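Local coordinates for hypothetical protein PH0802 (Pyrococcus horikoshii, PDB 2DT4) that is of unknown function but belongs to the plant- and prokaryote-conserved (PPC) domain family and forms an assembly of three chains, at residues P49-F54 and A90-G95; K59-I64 and Y133-W138. All blocks are in the same frame, centred on the assembly; numbering follows the deposited sequence.

Contact 1 (P49-F54 and A90-G95); sequences PKIGYF and AHVSLG
Leu94 reaches from strand 85-95 toward Pro49 and Ile51, and its side chain takes part in two of the three close contacts here. Its CB leaves the backbone toward strand 49-54, and CG lies beside the backbone N. With the next torsion extended (chi2 169°), CD1 is carried outward as the far end of the chain. There this one methyl touches two residues: CG of Pro49 at 3.7 Å and, equally near, CG2 of Ile51. The leucine lies alongside both, its side chain running counter to each of theirs, while the stiff proline ring offers it a compact apolar surface.

The three-stranded antiparallel sheet that holds 49-54 here packs across a face of the larger mixed sheet within the PPC domain. The axes of the two segments approach to 8.3 Å and are turned by 116°, so they meet through side chains rather than as neighbours in one sheet. The beta-branched Ile51 suits the crossing: with CG1 between the backbone N and the carbonyl carbon (chi1 55°), CG2 is the branch left to meet CG2 of Val92 at 3.8 Å. Strand alternation aims Val92 and Leu94 into this interior and turns Ser93 away, to a hydrogen bond with Ser74.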
# COMPACT_ATOMS: atom_id res chain seq x y z
N PRO A 49 -2.38 -19.11 -2.56
CA PRO A 49 -3.07 -18.20 -1.65
C PRO A 49 -4.58 -18.42 -1.67
O PRO A 49 -5.16 -18.74 -2.70
CB PRO A 49 -2.67 -16.81 -2.16
CG PRO A 49 -2.42 -17.01 -3.62
CD PRO A 49 -1.80 -18.37 -3.70
N LYS A 50 -5.19 -18.26 -0.51
CA LYS A 50 -6.65 -18.26 -0.41
C LYS A 50 -7.08 -16.84 -0.09
O LYS A 50 -6.56 -16.24 0.86
CB LYS A 50 -7.14 -19.20 0.67
CG LYS A 50 -6.73 -20.63 0.43
CD LYS A 50 -7.41 -21.59 1.39
CE LYS A 50 -7.11 -23.02 1.00
NZ LYS A 50 -5.94 -23.53 1.69
N ILE A 51 -8.04 -16.34 -0.87
CA ILE A 51 -8.58 -14.99 -0.66
C ILE A 51 -10.06 -15.09 -0.30
O ILE A 51 -10.70 -16.09 -0.59
CB ILE A 51 -8.33 -14.07 -1.91
CG1 ILE A 51 -8.91 -14.71 -3.17
CG2 ILE A 51 -6.85 -13.74 -2.01
CD1 ILE A 51 -8.86 -13.83 -4.42
N GLY A 52 -10.56 -14.05 0.31
CA GLY A 52 -11.94 -13.97 0.76
C GLY A 52 -12.67 -12.73 0.30
O GLY A 52 -12.11 -11.64 0.26
N TYR A 53 -13.95 -12.91 -0.03
CA TYR A 53 -14.91 -11.85 -0.33
C TYR A 53 -16.05 -12.01 0.67
O TYR A 53 -16.67 -13.08 0.74
CB TYR A 53 -15.43 -12.03 -1.74
CG TYR A 53 -16.49 -11.04 -2.11
CD1 TYR A 53 -16.17 -9.79 -2.64
CD2 TYR A 53 -17.82 -11.37 -1.95
CE1 TYR A 53 -17.16 -8.88 -2.97
CE2 TYR A 53 -18.80 -10.49 -2.27
CZ TYR A 53 -18.47 -9.23 -2.79
OH TYR A 53 -19.53 -8.41 -3.10
N PHE A 54 -16.32 -10.99 1.48
CA PHE A 54 -17.31 -11.15 2.55
C PHE A 54 -18.72 -11.12 1.97
O PHE A 54 -19.06 -10.25 1.18
CB PHE A 54 -17.16 -10.07 3.61
CG PHE A 54 -17.89 -10.35 4.88
CD1 PHE A 54 -17.48 -11.34 5.73
CD2 PHE A 54 -18.97 -9.57 5.23
CE1 PHE A 54 -18.16 -11.58 6.93
CE2 PHE A 54 -19.65 -9.80 6.40
CZ PHE A 54 -19.22 -10.79 7.24
N ALA A 90 -5.42 -8.57 6.88
CA ALA A 90 -4.82 -7.99 5.68
C ALA A 90 -5.57 -8.33 4.41
O ALA A 90 -6.24 -9.34 4.32
CB ALA A 90 -3.38 -8.43 5.54
N HIS A 91 -5.41 -7.48 3.40
CA HIS A 91 -5.95 -7.70 2.06
C HIS A 91 -4.79 -7.74 1.10
O HIS A 91 -3.75 -7.13 1.34
CB HIS A 91 -6.90 -6.58 1.62
CG HIS A 91 -8.24 -6.63 2.28
ND1 HIS A 91 -9.42 -6.56 1.57
CD2 HIS A 91 -8.59 -6.80 3.58
CE1 HIS A 91 -10.44 -6.62 2.41
NE2 HIS A 91 -9.97 -6.77 3.63
N VAL A 92 -4.97 -8.54 0.05
CA VAL A 92 -3.86 -8.72 -0.93
C VAL A 92 -4.35 -8.57 -2.35
O VAL A 92 -5.49 -8.89 -2.67
CB VAL A 92 -3.20 -10.11 -0.77
CG1 VAL A 92 -2.41 -10.20 0.51
CG2 VAL A 92 -4.23 -11.22 -0.90
N SER A 93 -3.41 -8.15 -3.21
CA SER A 93 -3.63 -8.12 -4.64
C SER A 93 -2.50 -9.04 -5.13
O SER A 93 -1.35 -9.00 -4.63
CB SER A 93 -3.62 -6.76 -5.31
OG SER A 93 -2.39 -6.19 -5.21
N LEU A 94 -2.91 -9.96 -6.00
CA LEU A 94 -2.07 -11.04 -6.48
C LEU A 94 -2.03 -11.11 -7.99
O LEU A 94 -3.07 -11.12 -8.66
CB LEU A 94 -2.74 -12.27 -5.94
CG LEU A 94 -2.84 -12.42 -4.43
CD1 LEU A 94 -3.75 -13.54 -4.10
CD2 LEU A 94 -1.51 -12.64 -3.78
N GLY A 95 -0.82 -11.18 -8.54
CA GLY A 95 -0.62 -11.22 -9.97
C GLY A 95 -0.32 -12.59 -10.50
O GLY A 95 0.56 -13.31 -10.02

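Contact 2 (K59-I64 and Y133-W138); sequences KEYKVI and YGLALW
Lys59 lays the base of its side chain against the backbone of Tyr133, where its CG lies 3.6 Å from the carbonyl O and its CB is nearly as close. Next to it, the Lys59 CB stands 4.3 Å from the CA of Gly134. The bare CA of glycine fits here, for it leaves room for the lysine and easily takes the positive phi (83°) with which the chain turns. Further along, Tyr61 and Leu135 meet at about a right angle: the leucine methyl CD2 comes obliquely to the ring, 4.1 Å from the Tyr61 OH and 4.4 Å from its CE2.

Both sides are set up by what surrounds them. Lys59 and Glu60 form a G1 beta bulge opposite Leu55 at the start of strand 60-65; Lys59 takes the left-handed conformation here, and its chain, extended beyond CG, carries NZ to a hydrogen bond with the carbonyl O of Lys132. The Tyr61 ring is stacked on His105 and edge-to-face with Phe54, its OH hydrogen-bonded to O2 of a glycerol that probably came from the crystallisation liquor. On the other segment, the Tyr133 OH is hydrogen-bonded to Glu18 of the second subunit, and Leu135 packs on Phe112 of that subunit.

Between the two segments themselves, then, lie methylenes, a methyl, a glycine carbon, a phenol ring with its oxygen and a carbonyl. Such weakly directional contacts fit shape more than they fix orientation, and the precise placing probably comes from the polar bonds and ring contacts made outside them.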
# COMPACT_ATOMS: atom_id res chain seq x y z
N LYS A 59 -23.00 -13.50 6.62
CA LYS A 59 -22.07 -13.19 7.71
C LYS A 59 -20.83 -14.09 7.73
O LYS A 59 -20.35 -14.49 8.78
CB LYS A 59 -22.82 -13.23 9.07
CG LYS A 59 -23.97 -12.27 9.12
CD LYS A 59 -24.63 -12.22 10.51
CE LYS A 59 -25.66 -11.12 10.57
NZ LYS A 59 -26.00 -10.73 11.98
N GLU A 60 -20.28 -14.38 6.55
CA GLU A 60 -19.05 -15.13 6.43
C GLU A 60 -18.37 -14.82 5.11
O GLU A 60 -18.99 -14.26 4.23
CB GLU A 60 -19.31 -16.65 6.55
CG GLU A 60 -20.02 -17.31 5.40
CD GLU A 60 -20.25 -18.80 5.65
OE1 GLU A 60 -19.95 -19.62 4.76
OE2 GLU A 60 -20.71 -19.15 6.76
N TYR A 61 -17.11 -15.22 5.01
CA TYR A 61 -16.35 -15.01 3.77
C TYR A 61 -16.53 -16.14 2.86
O TYR A 61 -16.43 -17.29 3.23
CB TYR A 61 -14.85 -14.93 4.01
CG TYR A 61 -14.38 -13.62 4.57
CD1 TYR A 61 -14.15 -12.56 3.75
CD2 TYR A 61 -14.17 -13.46 5.94
CE1 TYR A 61 -13.73 -11.34 4.24
CE2 TYR A 61 -13.75 -12.24 6.45
CZ TYR A 61 -13.50 -11.19 5.59
OH TYR A 61 -13.06 -9.97 6.06
N LYS A 62 -16.60 -15.77 1.58
CA LYS A 62 -16.57 -16.73 0.45
C LYS A 62 -15.07 -16.86 0.24
O LYS A 62 -14.36 -15.87 0.05
CB LYS A 62 -17.22 -16.20 -0.82
CG LYS A 62 -16.97 -17.02 -2.07
CD LYS A 62 -17.55 -16.30 -3.28
CE LYS A 62 -17.26 -17.02 -4.58
NZ LYS A 62 -17.98 -16.34 -5.69
N VAL A 63 -14.59 -18.08 0.27
CA VAL A 63 -13.17 -18.34 0.17
C VAL A 63 -12.88 -18.87 -1.23
O VAL A 63 -13.51 -19.83 -1.70
CB VAL A 63 -12.68 -19.32 1.23
CG1 VAL A 63 -11.22 -19.63 1.03
CG2 VAL A 63 -12.90 -18.80 2.63
N ILE A 64 -11.95 -18.20 -1.92
CA ILE A 64 -11.51 -18.57 -3.25
C ILE A 64 -10.07 -19.09 -3.17
O ILE A 64 -9.14 -18.32 -2.88
CB ILE A 64 -11.60 -17.35 -4.19
CG1 ILE A 64 -13.03 -16.79 -4.16
CG2 ILE A 64 -11.13 -17.73 -5.57
CD1 ILE A 64 -13.17 -15.43 -4.84
N TYR A 133 -22.58 -7.43 12.09
CA TYR A 133 -22.20 -7.84 10.73
C TYR A 133 -21.57 -9.23 10.65
O TYR A 133 -21.45 -9.79 9.58
CB TYR A 133 -21.28 -6.80 10.07
CG TYR A 133 -21.57 -5.32 10.32
CD1 TYR A 133 -20.76 -4.57 11.15
CD2 TYR A 133 -22.63 -4.67 9.67
CE1 TYR A 133 -21.01 -3.21 11.38
CE2 TYR A 133 -22.88 -3.31 9.88
CZ TYR A 133 -22.06 -2.58 10.73
OH TYR A 133 -22.29 -1.23 10.96
N GLY A 134 -21.12 -9.79 11.78
CA GLY A 134 -20.37 -11.00 11.78
C GLY A 134 -18.90 -10.75 11.52
O GLY A 134 -18.17 -11.68 11.24
N LEU A 135 -18.49 -9.49 11.61
CA LEU A 135 -17.08 -9.12 11.52
C LEU A 135 -16.60 -8.65 12.89
O LEU A 135 -17.34 -7.96 13.58
CB LEU A 135 -16.88 -7.96 10.55
CG LEU A 135 -17.26 -8.30 9.12
CD1 LEU A 135 -17.39 -7.06 8.31
CD2 LEU A 135 -16.23 -9.22 8.51
N ALA A 136 -15.35 -8.95 13.22
CA ALA A 136 -14.75 -8.46 14.47
C ALA A 136 -14.09 -7.14 14.14
O ALA A 136 -13.15 -7.10 13.35
CB ALA A 136 -13.75 -9.43 15.02
N LEU A 137 -14.65 -6.07 14.70
CA LEU A 137 -14.17 -4.71 14.37
C LEU A 137 -13.84 -3.86 15.58
O LEU A 137 -14.32 -4.12 16.68
CB LEU A 137 -15.30 -3.98 13.62
CG LEU A 137 -15.82 -4.65 12.33
CD1 LEU A 137 -17.01 -3.97 11.76
CD2 LEU A 137 -14.71 -4.78 11.30
N TRP A 138 -13.03 -2.83 15.37
CA TRP A 138 -12.74 -1.83 16.37
C TRP A 138 -13.95 -0.92 16.58
O TRP A 138 -14.79 -0.79 15.69
CB TRP A 138 -11.61 -0.90 15.89
CG TRP A 138 -10.38 -1.62 15.38
CD1 TRP A 138 -9.88 -2.79 15.80
CD2 TRP A 138 -9.55 -1.17 14.31
NE1 TRP A 138 -8.76 -3.12 15.06
CE2 TRP A 138 -8.54 -2.12 14.14
CE3 TRP A 138 -9.55 -0.04 13.49
CZ2 TRP A 138 -7.54 -1.99 13.17
CZ3 TRP A 138 -8.59 0.07 12.51
CH2 TRP A 138 -7.58 -0.88 12.38

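After strand 5-16, helix 22-33 and strand 38-46, the chain lays down 49-54 and then, past a short turn, 59-64. These adjoining antiparallel strands are joined by probable backbone hydrogen bonds, among them Ile51 O to Ile64 N at 2.8 Å. Contact 1 closes a mostly strand loop of 35 residues when 90-95 returns to pack against strand 49-55; contact 2 closes one of 68 residues when 133-138 arrives near the C terminus. Since their segments alternate, the loops cross rather than nest. One ties the small sheet to the large one, the other ties its edge to the C-terminal loop. Phe54 bridges them, its CE1 lying 3.4 Å from CD2 of Leu135, and both contacts border the second subunit.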